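Surface layer protein (Geobacillus stearothermophilus, PDB 4UJ7) probably self-assembles into the crystalline surface layer that coats the bacterial cell, this piece being its domains 5 and 6, the second of which binds calcium. Local coordinates at residues P109-I123 with N133-A145. Residues are numbered along the deposited sequence; the frame is centred on the assembly and turned at random. Where two conformers were deposited one is given.
Sequences PVANYQIKVLDDGKI and NNDVQLKVYAVDA. With CA (calcium ion), chain C; CA (calcium ion), chain B.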
loop_
_atom_site.group_PDB
_atom_site.type_symbol
_atom_site.label_atom_id
_atom_site.label_comp_id
_atom_site.label_asym_id
_atom_site.label_seq_id
_atom_site.Cartn_x
_atom_site.Cartn_y
_atom_site.Cartn_z
ATOM N N PRO A 109 22.333 -1.304 5.731
ATOM C CA PRO A 109 22.314 -2.120 4.517
ATOM C C PRO A 109 21.047 -2.980 4.440
ATOM O O PRO A 109 20.419 -3.244 5.468
ATOM C CB PRO A 109 23.551 -3.009 4.678
ATOM C CG PRO A 109 24.419 -2.285 5.644
ATOM C CD PRO A 109 23.455 -1.674 6.614
ATOM N N VAL A 110 20.689 -3.418 3.240
ATOM C CA VAL A 110 19.485 -4.237 3.057
ATOM C C VAL A 110 19.593 -5.573 3.792
ATOM O O VAL A 110 20.601 -6.281 3.663
ATOM C CB VAL A 110 19.172 -4.476 1.570
ATOM C CG1 VAL A 110 17.845 -5.212 1.432
ATOM C CG2 VAL A 110 19.121 -3.156 0.820
ATOM N N ALA A 111 18.555 -5.901 4.567
ATOM C CA ALA A 111 18.475 -7.183 5.281
ATOM C C ALA A 111 17.464 -8.107 4.613
ATOM O O ALA A 111 17.754 -9.276 4.370
ATOM C CB ALA A 111 18.128 -6.978 6.749
ATOM N N ASN A 112 16.275 -7.581 4.309
ATOM C CA ASN A 112 15.276 -8.327 3.544
ATOM C C ASN A 112 14.360 -7.418 2.716
ATOM O O ASN A 112 14.583 -6.205 2.645
ATOM C CB ASN A 112 14.485 -9.335 4.426
ATOM C CG ASN A 112 13.746 -8.684 5.586
ATOM O OD1 ASN A 112 13.445 -7.492 5.572
ATOM N ND2 ASN A 112 13.412 -9.490 6.594
ATOM N N TYR A 113 13.343 -8.015 2.104
ATOM C CA TYR A 113 12.468 -7.301 1.172
ATOM C C TYR A 113 11.031 -7.480 1.596
ATOM O O TYR A 113 10.685 -8.487 2.212
ATOM C CB TYR A 113 12.674 -7.797 -0.262
ATOM C CG TYR A 113 14.126 -7.789 -0.655
ATOM C CD1 TYR A 113 14.946 -8.890 -0.388
ATOM C CD2 TYR A 113 14.705 -6.656 -1.237
ATOM C CE1 TYR A 113 16.293 -8.875 -0.710
ATOM C CE2 TYR A 113 16.054 -6.636 -1.576
ATOM C CZ TYR A 113 16.840 -7.754 -1.307
ATOM O OH TYR A 113 18.184 -7.765 -1.622
ATOM N N GLN A 114 10.211 -6.480 1.288
ATOM C CA GLN A 114 8.780 -6.550 1.536
ATOM C C GLN A 114 8.059 -6.306 0.226
ATOM O O GLN A 114 8.308 -5.307 -0.460
ATOM C CB GLN A 114 8.328 -5.533 2.591
ATOM C CG GLN A 114 8.805 -5.872 3.997
ATOM C CD GLN A 114 8.534 -4.784 5.024
ATOM O OE1 GLN A 114 7.798 -3.818 4.761
ATOM N NE2 GLN A 114 9.117 -4.948 6.221
ATOM N N ILE A 115 7.167 -7.244 -0.097
ATOM C CA ILE A 115 6.275 -7.134 -1.231
ATOM C C ILE A 115 4.965 -6.561 -0.704
ATOM O O ILE A 115 4.261 -7.182 0.102
ATOM C CB ILE A 115 6.078 -8.507 -1.905
ATOM C CG1 ILE A 115 7.443 -9.076 -2.337
ATOM C CG2 ILE A 115 5.098 -8.372 -3.069
ATOM C CD1 ILE A 115 7.438 -10.558 -2.686
ATOM N N LYS A 116 4.667 -5.344 -1.139
ATOM C CA LYS A 116 3.563 -4.585 -0.594
ATOM C C LYS A 116 2.376 -4.486 -1.564
ATOM O O LYS A 116 2.542 -4.053 -2.704
ATOM C CB LYS A 116 4.058 -3.177 -0.280
ATOM C CG LYS A 116 2.997 -2.285 0.292
ATOM C CD LYS A 116 3.060 -2.321 1.795
ATOM C CE LYS A 116 1.909 -1.512 2.355
ATOM N NZ LYS A 116 0.680 -2.351 2.393
ATOM N N VAL A 117 1.190 -4.866 -1.093
ATOM C CA VAL A 117 -0.058 -4.697 -1.861
ATOM C C VAL A 117 -0.682 -3.369 -1.459
ATOM O O VAL A 117 -1.068 -3.186 -0.290
ATOM C CB VAL A 117 -1.044 -5.852 -1.575
ATOM C CG1 VAL A 117 -2.376 -5.653 -2.308
ATOM C CG2 VAL A 117 -0.412 -7.190 -1.914
ATOM N N LEU A 118 -0.784 -2.447 -2.413
ATOM C CA LEU A 118 -1.254 -1.081 -2.112
ATOM C C LEU A 118 -2.773 -0.959 -2.055
ATOM O O LEU A 118 -3.310 -0.135 -1.306
ATOM C CB LEU A 118 -0.679 -0.089 -3.110
ATOM C CG LEU A 118 0.845 0.095 -3.133
ATOM C CD1 LEU A 118 1.228 0.965 -4.325
ATOM C CD2 LEU A 118 1.370 0.681 -1.830
ATOM N N ASP A 119 -3.458 -1.765 -2.854
ATOM C CA ASP A 119 -4.919 -1.748 -2.927
ATOM C C ASP A 119 -5.505 -2.898 -2.099
ATOM O O ASP A 119 -4.935 -3.274 -1.070
ATOM C CB ASP A 119 -5.379 -1.799 -4.388
ATOM C CG ASP A 119 -5.003 -3.095 -5.061
ATOM O OD1 ASP A 119 -3.832 -3.536 -4.908
ATOM O OD2 ASP A 119 -5.902 -3.677 -5.693
ATOM N N ASP A 120 -6.635 -3.456 -2.542
ATOM C CA ASP A 120 -7.253 -4.604 -1.859
ATOM C C ASP A 120 -6.688 -5.976 -2.252
ATOM O O ASP A 120 -7.062 -6.979 -1.666
ATOM C CB ASP A 120 -8.784 -4.588 -2.029
ATOM C CG ASP A 120 -9.238 -4.864 -3.464
ATOM O OD1 ASP A 120 -8.391 -4.912 -4.384
ATOM O OD2 ASP A 120 -10.462 -5.032 -3.648
ATOM N N GLY A 121 -5.788 -6.016 -3.236
ATOM C CA GLY A 121 -5.230 -7.299 -3.696
ATOM C C GLY A 121 -6.165 -8.113 -4.581
ATOM O O GLY A 121 -5.885 -9.281 -4.876
ATOM N N LYS A 122 -7.266 -7.492 -4.994
ATOM C CA LYS A 122 -8.303 -8.141 -5.781
ATOM C C LYS A 122 -8.527 -7.442 -7.118
ATOM O O LYS A 122 -8.393 -6.218 -7.218
ATOM C CB LYS A 122 -9.618 -8.149 -5.002
ATOM C CG LYS A 122 -9.499 -8.756 -3.614
ATOM C CD LYS A 122 -10.806 -8.646 -2.846
ATOM C CE LYS A 122 -10.598 -9.127 -1.417
ATOM N NZ LYS A 122 -9.684 -10.305 -1.382
ATOM N N ILE A 123 -8.893 -8.242 -8.124
ATOM C CA ILE A 123 -9.335 -7.763 -9.438
ATOM C C ILE A 123 -10.729 -8.358 -9.652
ATOM O O ILE A 123 -10.913 -9.580 -9.595
ATOM C CB ILE A 123 -8.396 -8.256 -10.569
ATOM C CG1 ILE A 123 -6.995 -7.623 -10.422
ATOM C CG2 ILE A 123 -9.009 -8.000 -11.942
ATOM C CD1 ILE A 123 -5.905 -8.336 -11.213
ATOM N N ASN A 133 -12.935 -1.918 -9.854
ATOM C CA ASN A 133 -11.895 -2.593 -9.090
ATOM C C ASN A 133 -11.134 -3.532 -10.011
ATOM O O ASN A 133 -11.222 -4.762 -9.906
ATOM C CB ASN A 133 -12.535 -3.363 -7.928
ATOM C CG ASN A 133 -11.513 -3.972 -6.980
ATOM O OD1 ASN A 133 -10.312 -3.677 -7.057
ATOM N ND2 ASN A 133 -11.977 -4.854 -6.105
ATOM N N ASN A 134 -10.381 -2.936 -10.931
ATOM C CA ASN A 134 -9.844 -3.704 -12.054
ATOM C C ASN A 134 -8.341 -3.913 -12.044
ATOM O O ASN A 134 -7.750 -4.364 -13.035
ATOM C CB ASN A 134 -10.315 -3.072 -13.364
ATOM C CG ASN A 134 -11.819 -3.224 -13.568
ATOM O OD1 ASN A 134 -12.397 -4.297 -13.342
ATOM N ND2 ASN A 134 -12.456 -2.146 -14.018
ATOM N N ASP A 135 -7.709 -3.617 -10.921
ATOM C CA ASP A 135 -6.283 -3.884 -10.820
ATOM C C ASP A 135 -5.823 -4.287 -9.436
ATOM O O ASP A 135 -6.607 -4.265 -8.475
ATOM C CB ASP A 135 -5.438 -2.725 -11.420
ATOM C CG ASP A 135 -5.352 -1.479 -10.523
ATOM O OD1 ASP A 135 -5.671 -1.513 -9.318
ATOM O OD2 ASP A 135 -4.905 -0.441 -11.048
ATOM N N VAL A 136 -4.561 -4.704 -9.372
ATOM C CA VAL A 136 -3.801 -4.756 -8.132
ATOM C C VAL A 136 -2.577 -3.902 -8.374
ATOM O O VAL A 136 -2.054 -3.849 -9.486
ATOM C CB VAL A 136 -3.405 -6.204 -7.751
ATOM C CG1 VAL A 136 -2.435 -6.237 -6.576
ATOM C CG2 VAL A 136 -4.658 -7.018 -7.449
ATOM N N GLN A 137 -2.135 -3.215 -7.327
ATOM C CA GLN A 137 -0.947 -2.386 -7.392
ATOM C C GLN A 137 0.064 -2.854 -6.372
ATOM O O GLN A 137 -0.266 -3.005 -5.191
ATOM C CB GLN A 137 -1.313 -0.941 -7.088
ATOM C CG GLN A 137 -1.981 -0.232 -8.243
ATOM C CD GLN A 137 -2.087 1.241 -7.953
ATOM O OE1 GLN A 137 -2.670 1.647 -6.943
ATOM N NE2 GLN A 137 -1.486 2.043 -8.802
ATOM N N LEU A 138 1.292 -3.081 -6.832
ATOM C CA LEU A 138 2.368 -3.616 -5.983
ATOM C C LEU A 138 3.592 -2.719 -5.953
ATOM O O LEU A 138 3.949 -2.100 -6.959
ATOM C CB LEU A 138 2.819 -4.991 -6.516
ATOM C CG LEU A 138 1.732 -6.060 -6.637
ATOM C CD1 LEU A 138 2.309 -7.287 -7.330
ATOM C CD2 LEU A 138 1.112 -6.436 -5.291
ATOM N N LYS A 139 4.229 -2.650 -4.784
ATOM C CA LYS A 139 5.588 -2.124 -4.690
ATOM C C LYS A 139 6.467 -3.164 -3.994
ATOM O O LYS A 139 5.970 -4.034 -3.276
ATOM C CB LYS A 139 5.627 -0.787 -3.936
ATOM C CG LYS A 139 5.308 0.417 -4.820
ATOM C CD LYS A 139 5.341 1.693 -3.978
ATOM C CE LYS A 139 5.201 2.923 -4.858
ATOM N NZ LYS A 139 6.399 3.091 -5.708
ATOM N N VAL A 140 7.765 -3.081 -4.249
ATOM C CA VAL A 140 8.725 -3.918 -3.539
ATOM C C VAL A 140 9.741 -3.011 -2.845
ATOM O O VAL A 140 10.379 -2.193 -3.500
ATOM C CB VAL A 140 9.430 -4.934 -4.468
ATOM C CG1 VAL A 140 10.350 -5.847 -3.661
ATOM C CG2 VAL A 140 8.405 -5.795 -5.209
ATOM N N TYR A 141 9.843 -3.144 -1.518
ATOM C CA TYR A 141 10.789 -2.357 -0.715
ATOM C C TYR A 141 11.987 -3.155 -0.243
ATOM O O TYR A 141 11.876 -4.340 0.091
ATOM C CB TYR A 141 10.099 -1.784 0.524
ATOM C CG TYR A 141 8.947 -0.858 0.224
ATOM C CD1 TYR A 141 9.172 0.425 -0.253
ATOM C CD2 TYR A 141 7.637 -1.280 0.401
ATOM C CE1 TYR A 141 8.117 1.278 -0.539
ATOM C CE2 TYR A 141 6.577 -0.445 0.117
ATOM C CZ TYR A 141 6.826 0.827 -0.349
ATOM O OH TYR A 141 5.770 1.665 -0.607
ATOM N N ALA A 142 13.127 -2.473 -0.194
ATOM C CA ALA A 142 14.290 -2.961 0.541
ATOM C C ALA A 142 14.250 -2.449 1.999
ATOM O O ALA A 142 13.969 -1.270 2.252
ATOM C CB ALA A 142 15.568 -2.545 -0.159
ATOM N N VAL A 143 14.546 -3.339 2.943
ATOM C CA VAL A 143 14.376 -3.077 4.371
ATOM C C VAL A 143 15.667 -3.421 5.119
ATOM O O VAL A 143 16.210 -4.503 4.919
ATOM C CB VAL A 143 13.187 -3.913 4.914
ATOM C CG1 VAL A 143 12.995 -3.709 6.404
ATOM C CG2 VAL A 143 11.908 -3.547 4.169
ATOM N N ASP A 144 16.147 -2.517 5.978
ATOM C CA ASP A 144 17.364 -2.821 6.748
ATOM C C ASP A 144 17.063 -3.726 7.943
ATOM O O ASP A 144 15.913 -4.098 8.177
ATOM C CB ASP A 144 18.143 -1.547 7.127
ATOM C CG ASP A 144 17.467 -0.724 8.218
ATOM O OD1 ASP A 144 16.574 -1.217 8.947
ATOM O OD2 ASP A 144 17.835 0.455 8.353
ATOM N N ALA A 145 18.102 -4.091 8.698
ATOM C CA ALA A 145 17.960 -5.076 9.776
ATOM C C ALA A 145 17.001 -4.635 10.875
ATOM O O ALA A 145 16.411 -5.483 11.551
ATOM C CB ALA A 145 19.327 -5.422 10.364
HETATM CA CA CA C . -8.077 -3.904 -6.600
HETATM CA CA CA B . -14.606 -5.109 -13.237
HETATM O O HOH W 1 20.814 -3.732 8.021
HETATM O O HOH W 2 14.450 -6.419 8.100
HETATM O O HOH W 3 -15.370 -3.167 -14.439
HETATM O O HOH W 4 -8.147 -1.920 -8.243
HETATM O O HOH W 5 -13.826 -5.633 -15.452
HETATM O O HOH W 6 -8.658 -2.030 -5.113
#
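Backbone bonds pair strand 110-117 with strand 135-144 in antiparallel register, Gln114 facing Tyr141 and Lys116 facing Lys139; the bond from Lys116 N to Lys139 O is 2.8 Å long and nearly straight at 170°. At the far end Ala111 N and Asn112 N both donate to Val143 O, a classic beta bulge.

Beyond the strand, metal coordination takes over. One calcium ion is bound by Asp119 OD2 (2.4 Å), Asp120 OD1, Lys122 O, Asn133 OD1 (2.3 Å), Asp135 O and two waters. The two oxygens of Asp119 divide the work: OD1 accepts from Gln137 N at 3.0 Å, met from above the carboxylate plane. Asn133 holds CG anti to its backbone N (chi1 -173°), which carries its amide to both the calcium and Asp120. Asp120 OD2 takes Asn133 ND2 (2.9 Å) on its syn lone pair, with carboxylate and amide planes 50° apart, while its OD1 also closes an Asx turn onto Lys122 N.

Apolar contacts gather on the Val117-Leu138 face, where Val117 CG2 lies 3.8 Å from Leu138 CD2, turned toward strands 195-203 and 206-216. On the other face Lys116 CB meets the Tyr141 ring edge at CE2, 3.7 Å away. The side chains of Ile123 and Val136 cross at about a right angle, Ile123 CG1 lying 3.8 Å from Val136 CG2; an alanine here would probably open a gap beside Val136.

Five protein ligands drawn from both segments imply that calcium fastens residues 119-122 to Asn133 and Asp135 in this Big-like domain.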